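Local coordinates for putative calcium binding protein (Streptomyces coelicolor, PDB 3AKB) that binds calcium ions at EF-hand loops and probably contributes to calcium-mediated regulation in its bacterial host, at residues 8-13 against 72-77; 32-37 against 104-109; 54-59 against 94-99; 119-124 against 136-141. The protein carries 2 engineered substitutions. All coordinates share one frame; numbering follows the deposited sequence.

Overall arrangement
This protein is a worked example of EF-hand helix-loop-helix units packing into one compact chain. Contact 1 joins helix 2-13 to strand 72-73 and helix 74-87; contact 2 joins helix 23-37 to helix 89-107. Their segments alternate along the sequence, and their centres lie about 25 Å apart on opposite sides of the chain's centre. Contact 3, centred about 16 Å from contact 1 and about 17 Å from contact 2, joins helices 44-64 and 89-107; its W57 touches I72. Contact 4 follows, joining helices 117-126 and 131-141, about 13 Å from contact 2 between centres, with the E36 to R122 salt bridge between them. Each contact thus ties together helices of different calcium-binding units.

Contact 1: 8-13 against 72-77; sequences ARFTTF and ITREEF. With CA (calcium ion), chain F.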
# COMPACT_ATOMS: atom_id res chain seq x y z
N ALA A 8 0.89 8.36 10.91
CA ALA A 8 -0.00 8.07 9.81
C ALA A 8 0.56 6.99 8.87
O ALA A 8 -0.18 6.11 8.41
CB ALA A 8 -0.33 9.35 9.03
N ARG A 9 1.85 7.07 8.56
CA ARG A 9 2.49 6.08 7.70
C ARG A 9 2.55 4.73 8.39
O ARG A 9 2.28 3.69 7.77
CB ARG A 9 3.88 6.56 7.24
CG ARG A 9 3.88 7.48 5.99
CD ARG A 9 3.31 8.83 6.32
NE ARG A 9 3.33 9.76 5.19
CZ ARG A 9 2.91 11.01 5.29
NH1 ARG A 9 2.45 11.45 6.45
NH2 ARG A 9 2.90 11.81 4.21
N PHE A 10 2.87 4.73 9.67
CA PHE A 10 2.85 3.49 10.45
C PHE A 10 1.48 2.83 10.44
O PHE A 10 1.38 1.61 10.24
CB PHE A 10 3.32 3.73 11.89
CG PHE A 10 3.44 2.45 12.70
CD1 PHE A 10 4.56 1.65 12.55
CD2 PHE A 10 2.45 2.07 13.58
CE1 PHE A 10 4.68 0.45 13.27
CE2 PHE A 10 2.56 0.86 14.30
CZ PHE A 10 3.69 0.07 14.14
N THR A 11 0.44 3.61 10.70
CA THR A 11 -0.93 3.12 10.71
C THR A 11 -1.33 2.48 9.38
O THR A 11 -2.05 1.47 9.36
CB THR A 11 -1.92 4.26 11.08
OG1 THR A 11 -1.59 4.78 12.38
CG2 THR A 11 -3.37 3.78 11.10
N THR A 12 -0.87 3.05 8.27
CA THR A 12 -1.19 2.52 6.95
C THR A 12 -0.64 1.09 6.84
O THR A 12 -1.31 0.21 6.29
CB THR A 12 -0.60 3.40 5.83
OG1 THR A 12 -1.20 4.71 5.90
CG2 THR A 12 -0.87 2.78 4.47
N PHE A 13 0.53 0.84 7.40
CA PHE A 13 1.11 -0.52 7.35
C PHE A 13 0.51 -1.44 8.42
O PHE A 13 0.32 -2.64 8.19
CB PHE A 13 2.63 -0.47 7.55
CG PHE A 13 3.41 0.04 6.35
CD1 PHE A 13 3.21 -0.49 5.07
CD2 PHE A 13 4.41 1.01 6.53
CE1 PHE A 13 3.99 -0.02 3.97
CE2 PHE A 13 5.19 1.48 5.44
CZ PHE A 13 4.97 0.96 4.16
N ILE A 72 7.63 -5.58 13.09
CA ILE A 72 8.22 -4.24 13.06
C ILE A 72 7.47 -3.39 14.08
O ILE A 72 6.29 -3.09 13.89
CB ILE A 72 8.07 -3.58 11.68
CG1 ILE A 72 8.74 -4.45 10.60
CG2 ILE A 72 8.67 -2.16 11.71
CD1 ILE A 72 8.34 -4.07 9.16
N THR A 73 8.14 -3.03 15.17
CA THR A 73 7.52 -2.21 16.20
C THR A 73 7.41 -0.75 15.76
O THR A 73 8.11 -0.32 14.83
CB THR A 73 8.32 -2.28 17.52
OG1 THR A 73 9.64 -1.81 17.29
CG2 THR A 73 8.37 -3.69 18.05
N ARG A 74 6.53 -0.01 16.44
CA ARG A 74 6.47 1.44 16.30
C ARG A 74 7.86 2.04 16.42
O ARG A 74 8.27 2.83 15.57
CB ARG A 74 5.55 2.01 17.37
CG ARG A 74 4.92 3.36 17.02
CD ARG A 74 3.87 3.75 18.05
NE ARG A 74 2.69 2.87 18.02
CZ ARG A 74 1.63 3.08 17.25
NH1 ARG A 74 1.59 4.12 16.43
NH2 ARG A 74 0.61 2.23 17.29
N GLU A 75 8.61 1.63 17.45
CA GLU A 75 9.97 2.15 17.67
C GLU A 75 10.91 1.88 16.50
O GLU A 75 11.63 2.78 16.05
CB GLU A 75 10.54 1.62 18.99
CG GLU A 75 11.68 2.44 19.58
CD GLU A 75 11.28 3.84 20.03
OE1 GLU A 75 10.08 4.19 19.97
OE2 GLU A 75 12.17 4.60 20.45
N GLU A 76 10.90 0.64 15.99
CA GLU A 76 11.69 0.27 14.81
C GLU A 76 11.35 1.12 13.58
O GLU A 76 12.23 1.50 12.79
CB GLU A 76 11.50 -1.22 14.49
CG GLU A 76 12.33 -2.13 15.38
CD GLU A 76 12.08 -3.61 15.11
OE1 GLU A 76 10.92 -3.99 14.92
OE2 GLU A 76 13.04 -4.39 15.12
N PHE A 77 10.06 1.38 13.42
CA PHE A 77 9.61 2.19 12.29
C PHE A 77 10.02 3.65 12.43
O PHE A 77 10.55 4.22 11.49
CB PHE A 77 8.09 2.08 12.12
CG PHE A 77 7.59 2.71 10.86
CD1 PHE A 77 7.64 2.02 9.65
CD2 PHE A 77 7.06 4.00 10.87
CE1 PHE A 77 7.18 2.61 8.47
CE2 PHE A 77 6.60 4.58 9.70
CZ PHE A 77 6.66 3.89 8.50
CA CA F . 11.48 -6.43 15.10
O HOH W 1 10.71 -6.18 17.48
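F10 and F77 meet as an offset edge-to-face pair: the edge of F10 is directed at the face of F77, with ring centroids 5.5 Å apart and planes inclined at 62°. The two side chains slide past each other in opposite directions. F10 CG stands anti to the backbone N (chi1 -175°), on a side chain that leaves its helix toward 72-77. F10 CD1 lies 3.6 Å from F77 CB, while F10 CA sits above the F77 face, toward the rim. R74 crosses F10 at about a right angle. The guanidinium of R74 has F10 CE2 over the centre of one face, the guanidinium plane stands 52° from that of the F10 ring, and R74 NH1 comes to 3.6 Å from F10 CD2. The same arginine also contributes its backbone, since R74 CA makes an off-centre CH-pi contact 4.1 Å from the F10 centroid. F13 completes an aromatic cluster by offering CD2 to F77 CE1 at 3.7 Å, and it stacks in turn on F162. R9 reaches F77 with CB alone; its polar end leads away, and NE is bonded to the carbonyl of Y161.

At the start of helix 74-87 a capping box fixes the metal-binding glutamate. T73 OG1 accepts from E76 N at 3.0 Å, and T73 N donates to the anti lone pair of E76 OE1. Both E76 oxygens bind the calcium ion, joined by the carboxylates of D65, D67 and D69, the backbone O of R71 and a water. With I72 backbone-bonded to I21 of strand 20-21, within the first calcium loop, this is the signature of paired EF-hands: helices packed through aromatic side chains beside a two-strand antiparallel sheet between loops.

Contact 2: 32-37 against 104-109; sequences AMLAEF and LGVADT. Engineered in segment 32-37: M33 (natural residue Leu). With CA (calcium ion), chain C.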
# COMPACT_ATOMS: atom_id res chain seq x y z
N ALA A 32 -8.68 -8.33 2.14
CA ALA A 32 -9.79 -7.37 2.18
C ALA A 32 -10.01 -6.77 0.79
O ALA A 32 -11.15 -6.53 0.38
CB ALA A 32 -9.53 -6.27 3.23
N MET A 33 -8.93 -6.53 0.05
CA MET A 33 -9.09 -5.97 -1.28
C MET A 33 -9.75 -6.99 -2.22
O MET A 33 -10.61 -6.64 -3.02
CB MET A 33 -7.76 -5.51 -1.90
CG MET A 33 -7.96 -4.68 -3.13
SD MET A 33 -6.48 -4.53 -4.25
CE MET A 33 -7.32 -3.56 -5.56
N LEU A 34 -9.32 -8.25 -2.14
CA LEU A 34 -9.94 -9.29 -2.93
C LEU A 34 -11.43 -9.44 -2.62
O LEU A 34 -12.24 -9.65 -3.55
CB LEU A 34 -9.21 -10.63 -2.70
CG LEU A 34 -7.78 -10.62 -3.23
CD1 LEU A 34 -7.06 -11.90 -2.75
CD2 LEU A 34 -7.68 -10.49 -4.74
N ALA A 35 -11.78 -9.36 -1.34
CA ALA A 35 -13.18 -9.43 -0.94
C ALA A 35 -14.00 -8.27 -1.49
O ALA A 35 -15.14 -8.47 -1.98
CB ALA A 35 -13.28 -9.51 0.57
N GLU A 36 -13.42 -7.06 -1.47
CA GLU A 36 -14.10 -5.87 -1.98
C GLU A 36 -14.48 -6.02 -3.46
O GLU A 36 -15.57 -5.59 -3.88
CB GLU A 36 -13.20 -4.63 -1.76
CG GLU A 36 -13.68 -3.33 -2.43
CD GLU A 36 -14.99 -2.84 -1.87
OE1 GLU A 36 -15.16 -2.91 -0.63
OE2 GLU A 36 -15.86 -2.40 -2.65
N PHE A 37 -13.57 -6.59 -4.24
CA PHE A 37 -13.76 -6.76 -5.69
C PHE A 37 -14.31 -8.14 -6.10
O PHE A 37 -14.53 -8.39 -7.29
CB PHE A 37 -12.46 -6.43 -6.41
CG PHE A 37 -12.18 -4.97 -6.42
CD1 PHE A 37 -12.79 -4.15 -7.38
CD2 PHE A 37 -11.39 -4.40 -5.43
CE1 PHE A 37 -12.55 -2.78 -7.35
CE2 PHE A 37 -11.17 -3.02 -5.38
CZ PHE A 37 -11.74 -2.21 -6.34
N LEU A 104 -3.82 -3.14 -9.23
CA LEU A 104 -4.51 -2.60 -10.41
C LEU A 104 -5.29 -3.67 -11.16
O LEU A 104 -6.40 -3.43 -11.65
CB LEU A 104 -3.53 -1.92 -11.37
CG LEU A 104 -3.02 -0.58 -10.81
CD1 LEU A 104 -1.81 -0.10 -11.53
CD2 LEU A 104 -4.09 0.54 -10.89
N GLY A 105 -4.72 -4.87 -11.26
CA GLY A 105 -5.41 -5.97 -11.95
C GLY A 105 -6.69 -6.34 -11.24
O GLY A 105 -7.72 -6.60 -11.88
N VAL A 106 -6.64 -6.38 -9.91
CA VAL A 106 -7.83 -6.69 -9.13
C VAL A 106 -8.94 -5.65 -9.29
O VAL A 106 -10.13 -6.01 -9.34
CB VAL A 106 -7.46 -6.88 -7.63
CG1 VAL A 106 -8.68 -6.99 -6.75
CG2 VAL A 106 -6.62 -8.12 -7.47
N ALA A 107 -8.53 -4.38 -9.34
CA ALA A 107 -9.48 -3.27 -9.39
C ALA A 107 -9.98 -2.94 -10.81
O ALA A 107 -10.84 -2.07 -10.98
CB ALA A 107 -8.87 -2.02 -8.71
N ASP A 108 -9.43 -3.62 -11.81
CA ASP A 108 -9.89 -3.49 -13.20
C ASP A 108 -11.07 -4.44 -13.42
O ASP A 108 -10.88 -5.62 -13.65
CB ASP A 108 -8.73 -3.83 -14.15
CG ASP A 108 -9.16 -3.91 -15.59
OD1 ASP A 108 -10.29 -3.45 -15.90
OD2 ASP A 108 -8.34 -4.37 -16.43
N THR A 109 -12.28 -3.91 -13.31
CA THR A 109 -13.46 -4.76 -13.24
C THR A 109 -13.99 -5.19 -14.61
O THR A 109 -14.73 -6.17 -14.70
CB THR A 109 -14.59 -4.09 -12.44
OG1 THR A 109 -15.05 -2.93 -13.14
CG2 THR A 109 -14.12 -3.73 -11.05
CA CA C . -11.11 -1.35 -16.43
O HOH W 2 -12.63 -1.33 -14.68
O HOH W 3 -12.22 0.62 -17.04
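V106 and F37 pack where the helix leaving the first EF-hand loop, 23-37, meets the helix that enters the third, 89-107. V106 points its two methyls into different neighbours. CG1 lies 3.8 Å from F37 CB, whereas the L34 and V106 side chains cross at about a right angle, L34 CD2 reaching V106 CG2 at 3.8 Å. The F37 ring then carries the contact on past V106: A107 CA stands over one of its faces, 3.9 Å from the centroid and only 18° off the normal, a CH-pi contact. T109 CG2 meets the edge of the same ring, and D119 and R122 of helix 117-126 also touch F37.

M33, an engineered residue replacing the natural leucine, runs out extended, with CG anti to the backbone N (chi1 -168°), and meets V106 tip to tip. Its CE rests 3.9 Å from V106 CG1 and 3.8 Å from A107 CB. No hydrogen bond joins the segments; the side-chain contacts are between carbons, with the V106 carbonyl oxygen also against the F37 ring. At the metal loop the chemistry changes: D108 OD1 binds the calcium ion at 2.3 Å, and the backbone N of T109 donates to a water that is itself a ligand of that ion.

Contact 3: 54-59 against 94-99; sequences EALWQG and EMARPF. Engineered in segment 94-99: M95 (natural residue Ile).
L56 and A96 form the tight, buried part of this antiparallel helix pair, whose axes approach to 7.9 Å with 163° between their directions. L56 CG stands anti to the backbone N (chi1 -179°). Of its two methyls, CD1 presses on A96 CB at 3.7 Å, while CD2 also reaches F99 CD2 at 4.1 Å. Close approach is possible because A96 offers nothing beyond a methyl.

On the solvent side M95, engineered in place of the natural isoleucine, is exposed, yet its chain bends at chi2 and chi3 and its CE makes the closest approach of the contact, 3.3 Å from G59 CA. With no side chain on G59, the bare backbone is the surface being touched. The looser packing is at A55, whose C comes no nearer to M95 O than 4.4 Å. Taking no part across the contact, R97 grips E94 side-on in a salt bridge through NE and NH2, while its NH1 forms another with E151.

F26 of helix 23-37 packs on L56, F158 of helix 151-161 on A96, and F99 lies against A53 and L49, about one and two turns before L56 in helix 44-64. One side of the pair thus faces neighbouring helices, while M95 stays at the surface.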
# COMPACT_ATOMS: atom_id res chain seq x y z
N GLU A 54 3.30 -10.12 -0.08
CA GLU A 54 4.40 -10.77 0.67
C GLU A 54 5.75 -10.12 0.33
O GLU A 54 6.60 -9.91 1.22
CB GLU A 54 4.43 -12.28 0.42
CG GLU A 54 5.36 -13.06 1.39
CD GLU A 54 6.82 -13.09 0.98
OE1 GLU A 54 7.14 -12.71 -0.16
OE2 GLU A 54 7.66 -13.50 1.83
N ALA A 55 5.94 -9.81 -0.95
CA ALA A 55 7.18 -9.17 -1.37
C ALA A 55 7.33 -7.78 -0.75
O ALA A 55 8.44 -7.38 -0.39
CB ALA A 55 7.23 -9.10 -2.89
N LEU A 56 6.22 -7.06 -0.62
CA LEU A 56 6.28 -5.73 -0.01
C LEU A 56 6.62 -5.86 1.47
O LEU A 56 7.41 -5.08 1.98
CB LEU A 56 4.98 -4.96 -0.22
CG LEU A 56 4.86 -3.53 0.33
CD1 LEU A 56 6.10 -2.70 0.00
CD2 LEU A 56 3.62 -2.89 -0.27
N TRP A 57 6.00 -6.81 2.16
CA TRP A 57 6.36 -7.11 3.52
C TRP A 57 7.87 -7.35 3.65
O TRP A 57 8.50 -6.77 4.53
CB TRP A 57 5.57 -8.33 4.02
CG TRP A 57 6.27 -9.02 5.15
CD1 TRP A 57 6.86 -10.26 5.12
CD2 TRP A 57 6.49 -8.50 6.48
NE1 TRP A 57 7.40 -10.56 6.35
CE2 TRP A 57 7.20 -9.49 7.20
CE3 TRP A 57 6.14 -7.30 7.13
CZ2 TRP A 57 7.57 -9.33 8.54
CZ3 TRP A 57 6.54 -7.13 8.47
CH2 TRP A 57 7.23 -8.14 9.16
N GLN A 58 8.43 -8.21 2.79
CA GLN A 58 9.87 -8.49 2.88
C GLN A 58 10.69 -7.23 2.64
O GLN A 58 11.72 -7.04 3.27
CB GLN A 58 10.31 -9.58 1.91
CG GLN A 58 9.69 -10.94 2.19
CD GLN A 58 10.00 -11.56 3.58
OE1 GLN A 58 9.40 -12.57 3.96
NE2 GLN A 58 10.91 -10.94 4.33
N GLY A 59 10.21 -6.37 1.75
CA GLY A 59 10.92 -5.11 1.48
C GLY A 59 10.92 -4.23 2.71
O GLY A 59 11.93 -3.61 3.06
N GLU A 94 9.77 0.63 -5.80
CA GLU A 94 10.02 -0.51 -6.67
C GLU A 94 9.76 -1.85 -5.99
O GLU A 94 9.30 -2.79 -6.66
CB GLU A 94 11.42 -0.48 -7.30
CG GLU A 94 11.61 0.63 -8.32
CD GLU A 94 10.58 0.62 -9.46
OE1 GLU A 94 10.25 -0.47 -9.97
OE2 GLU A 94 10.09 1.72 -9.82
N MET A 95 10.05 -1.97 -4.70
CA MET A 95 9.75 -3.22 -3.96
C MET A 95 8.24 -3.43 -3.86
O MET A 95 7.77 -4.57 -3.77
CB MET A 95 10.41 -3.22 -2.58
CG MET A 95 11.93 -3.17 -2.64
SD MET A 95 12.69 -4.78 -2.92
CE MET A 95 12.59 -5.66 -1.37
N ALA A 96 7.49 -2.32 -3.92
CA ALA A 96 6.01 -2.36 -3.93
C ALA A 96 5.36 -2.55 -5.29
O ALA A 96 4.14 -2.77 -5.37
CB ALA A 96 5.43 -1.11 -3.30
N ARG A 97 6.14 -2.41 -6.36
CA ARG A 97 5.56 -2.43 -7.68
C ARG A 97 4.78 -3.73 -7.97
O ARG A 97 3.70 -3.67 -8.53
CB ARG A 97 6.62 -2.19 -8.77
CG ARG A 97 5.99 -1.90 -10.11
CD ARG A 97 7.02 -1.69 -11.21
NE ARG A 97 7.63 -0.37 -11.10
CZ ARG A 97 7.16 0.74 -11.65
NH1 ARG A 97 6.03 0.74 -12.33
NH2 ARG A 97 7.82 1.87 -11.50
N PRO A 98 5.31 -4.92 -7.60
CA PRO A 98 4.49 -6.13 -7.86
C PRO A 98 3.13 -6.09 -7.17
O PRO A 98 2.10 -6.44 -7.79
CB PRO A 98 5.36 -7.27 -7.32
CG PRO A 98 6.77 -6.69 -7.53
CD PRO A 98 6.65 -5.27 -7.10
N PHE A 99 3.10 -5.63 -5.91
CA PHE A 99 1.83 -5.46 -5.21
C PHE A 99 0.92 -4.46 -5.93
O PHE A 99 -0.26 -4.71 -6.16
CB PHE A 99 2.05 -4.98 -3.77
CG PHE A 99 0.76 -4.69 -3.02
CD1 PHE A 99 -0.06 -5.73 -2.60
CD2 PHE A 99 0.38 -3.38 -2.75
CE1 PHE A 99 -1.25 -5.47 -1.91
CE2 PHE A 99 -0.80 -3.11 -2.06
CZ PHE A 99 -1.61 -4.15 -1.64

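Contact 4: 119-124 against 136-141; sequences DTARAL and QAAAAL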
# COMPACT_ATOMS: atom_id res chain seq x y z
N ASP A 119 -13.13 3.12 -8.44
CA ASP A 119 -12.62 1.82 -7.99
C ASP A 119 -11.30 1.96 -7.23
O ASP A 119 -11.00 1.15 -6.35
CB ASP A 119 -12.54 0.85 -9.17
CG ASP A 119 -13.93 0.39 -9.62
OD1 ASP A 119 -14.87 0.42 -8.77
OD2 ASP A 119 -14.14 0.02 -10.81
N THR A 120 -10.52 2.99 -7.56
CA THR A 120 -9.36 3.34 -6.77
C THR A 120 -9.78 3.70 -5.33
O THR A 120 -9.12 3.26 -4.38
CB THR A 120 -8.60 4.49 -7.42
OG1 THR A 120 -8.16 4.03 -8.71
CG2 THR A 120 -7.36 4.88 -6.58
N ALA A 121 -10.85 4.47 -5.18
CA ALA A 121 -11.37 4.78 -3.86
C ALA A 121 -11.75 3.52 -3.07
O ALA A 121 -11.46 3.41 -1.86
CB ALA A 121 -12.54 5.77 -3.96
N ARG A 122 -12.39 2.56 -3.75
CA ARG A 122 -12.76 1.28 -3.13
C ARG A 122 -11.53 0.54 -2.63
O ARG A 122 -11.55 -0.03 -1.54
CB ARG A 122 -13.49 0.40 -4.13
CG ARG A 122 -14.88 0.88 -4.42
CD ARG A 122 -15.50 0.08 -5.59
NE ARG A 122 -15.64 -1.36 -5.31
CZ ARG A 122 -15.93 -2.26 -6.24
NH1 ARG A 122 -16.07 -1.89 -7.51
NH2 ARG A 122 -16.07 -3.54 -5.92
N ALA A 123 -10.48 0.54 -3.44
CA ALA A 123 -9.23 -0.08 -3.00
C ALA A 123 -8.70 0.55 -1.73
O ALA A 123 -8.35 -0.15 -0.77
CB ALA A 123 -8.15 -0.03 -4.11
N LEU A 124 -8.67 1.88 -1.71
CA LEU A 124 -8.19 2.61 -0.53
C LEU A 124 -9.03 2.29 0.71
O LEU A 124 -8.45 2.16 1.80
CB LEU A 124 -8.18 4.10 -0.82
CG LEU A 124 -7.14 4.46 -1.90
CD1 LEU A 124 -7.18 5.97 -2.12
CD2 LEU A 124 -5.73 3.99 -1.56
N GLN A 136 -11.33 11.56 -1.93
CA GLN A 136 -10.41 12.67 -2.11
C GLN A 136 -9.05 12.19 -2.61
O GLN A 136 -8.50 12.75 -3.57
CB GLN A 136 -10.23 13.46 -0.81
CG GLN A 136 -11.49 14.10 -0.25
CD GLN A 136 -11.24 14.91 1.02
OE1 GLN A 136 -10.23 15.62 1.14
NE2 GLN A 136 -12.14 14.79 1.99
N ALA A 137 -8.51 11.15 -2.00
CA ALA A 137 -7.19 10.65 -2.40
C ALA A 137 -7.24 10.03 -3.80
O ALA A 137 -6.32 10.23 -4.59
CB ALA A 137 -6.63 9.65 -1.38
N ALA A 138 -8.28 9.26 -4.07
CA ALA A 138 -8.42 8.66 -5.41
C ALA A 138 -8.41 9.72 -6.51
O ALA A 138 -7.71 9.57 -7.50
CB ALA A 138 -9.69 7.79 -5.51
N ALA A 139 -9.18 10.79 -6.31
CA ALA A 139 -9.25 11.89 -7.25
C ALA A 139 -7.87 12.51 -7.49
O ALA A 139 -7.54 12.81 -8.64
CB ALA A 139 -10.22 12.95 -6.74
N ALA A 140 -7.09 12.70 -6.42
CA ALA A 140 -5.76 13.32 -6.49
C ALA A 140 -4.77 12.45 -7.23
O ALA A 140 -3.80 12.95 -7.80
CB ALA A 140 -5.25 13.65 -5.08
N LEU A 141 -5.00 11.14 -7.23
CA LEU A 141 -4.15 10.22 -7.97
C LEU A 141 -4.28 10.33 -9.49
O LEU A 141 -3.38 9.91 -10.23
CB LEU A 141 -4.42 8.78 -7.52
CG LEU A 141 -3.86 8.44 -6.13
CD1 LEU A 141 -4.35 7.09 -5.70
CD2 LEU A 141 -2.35 8.50 -6.16
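A121 and A138 mark the nearest point of two helix segments whose axes pass 8.3 Å apart at a crossing angle of 129°, with the CA atoms of these two alanines separated by just 5.1 Å. Such closeness depends on small side chains. The methyl of A138 points at the opposite helix and settles against its backbone, CB lying 3.5 Å from A121 N and 3.8 Å from A121 CB. Larger groups fill in around this centre. T120 has CG2 anti to its backbone N, and that methyl contacts both A138 CB and, at 3.8 Å, L141 CD1; the T120 and L141 side chains cross at a slant. The hydroxyl of T120 plays no part across the interface, being bonded to the carbonyl of T116 in the preceding turn. L124 stretches the contact a turn further, its CD1 resting 3.8 Å from A137 CB.

Polar groups of helix 117-126 are turned elsewhere. R122 NH1 makes a salt bridge to D119 OD1 at 2.9 Å, approaching from above the carboxylate plane (52° out of it), and R122 NE pairs with E36 of helix 23-37. V149 touches both T120 and L141, bringing in the fourth calcium loop, which begins immediately after L141.

The helix leaving the third loop is thus joined to the one entering the fourth. With no hydrogen bond between the segments, the match rests on the fit of methyls against each other and against backbone. Of R122's bonds, that from NE to E36 ties helix 117-126 to helix 23-37, while that to D119 stays within the helix.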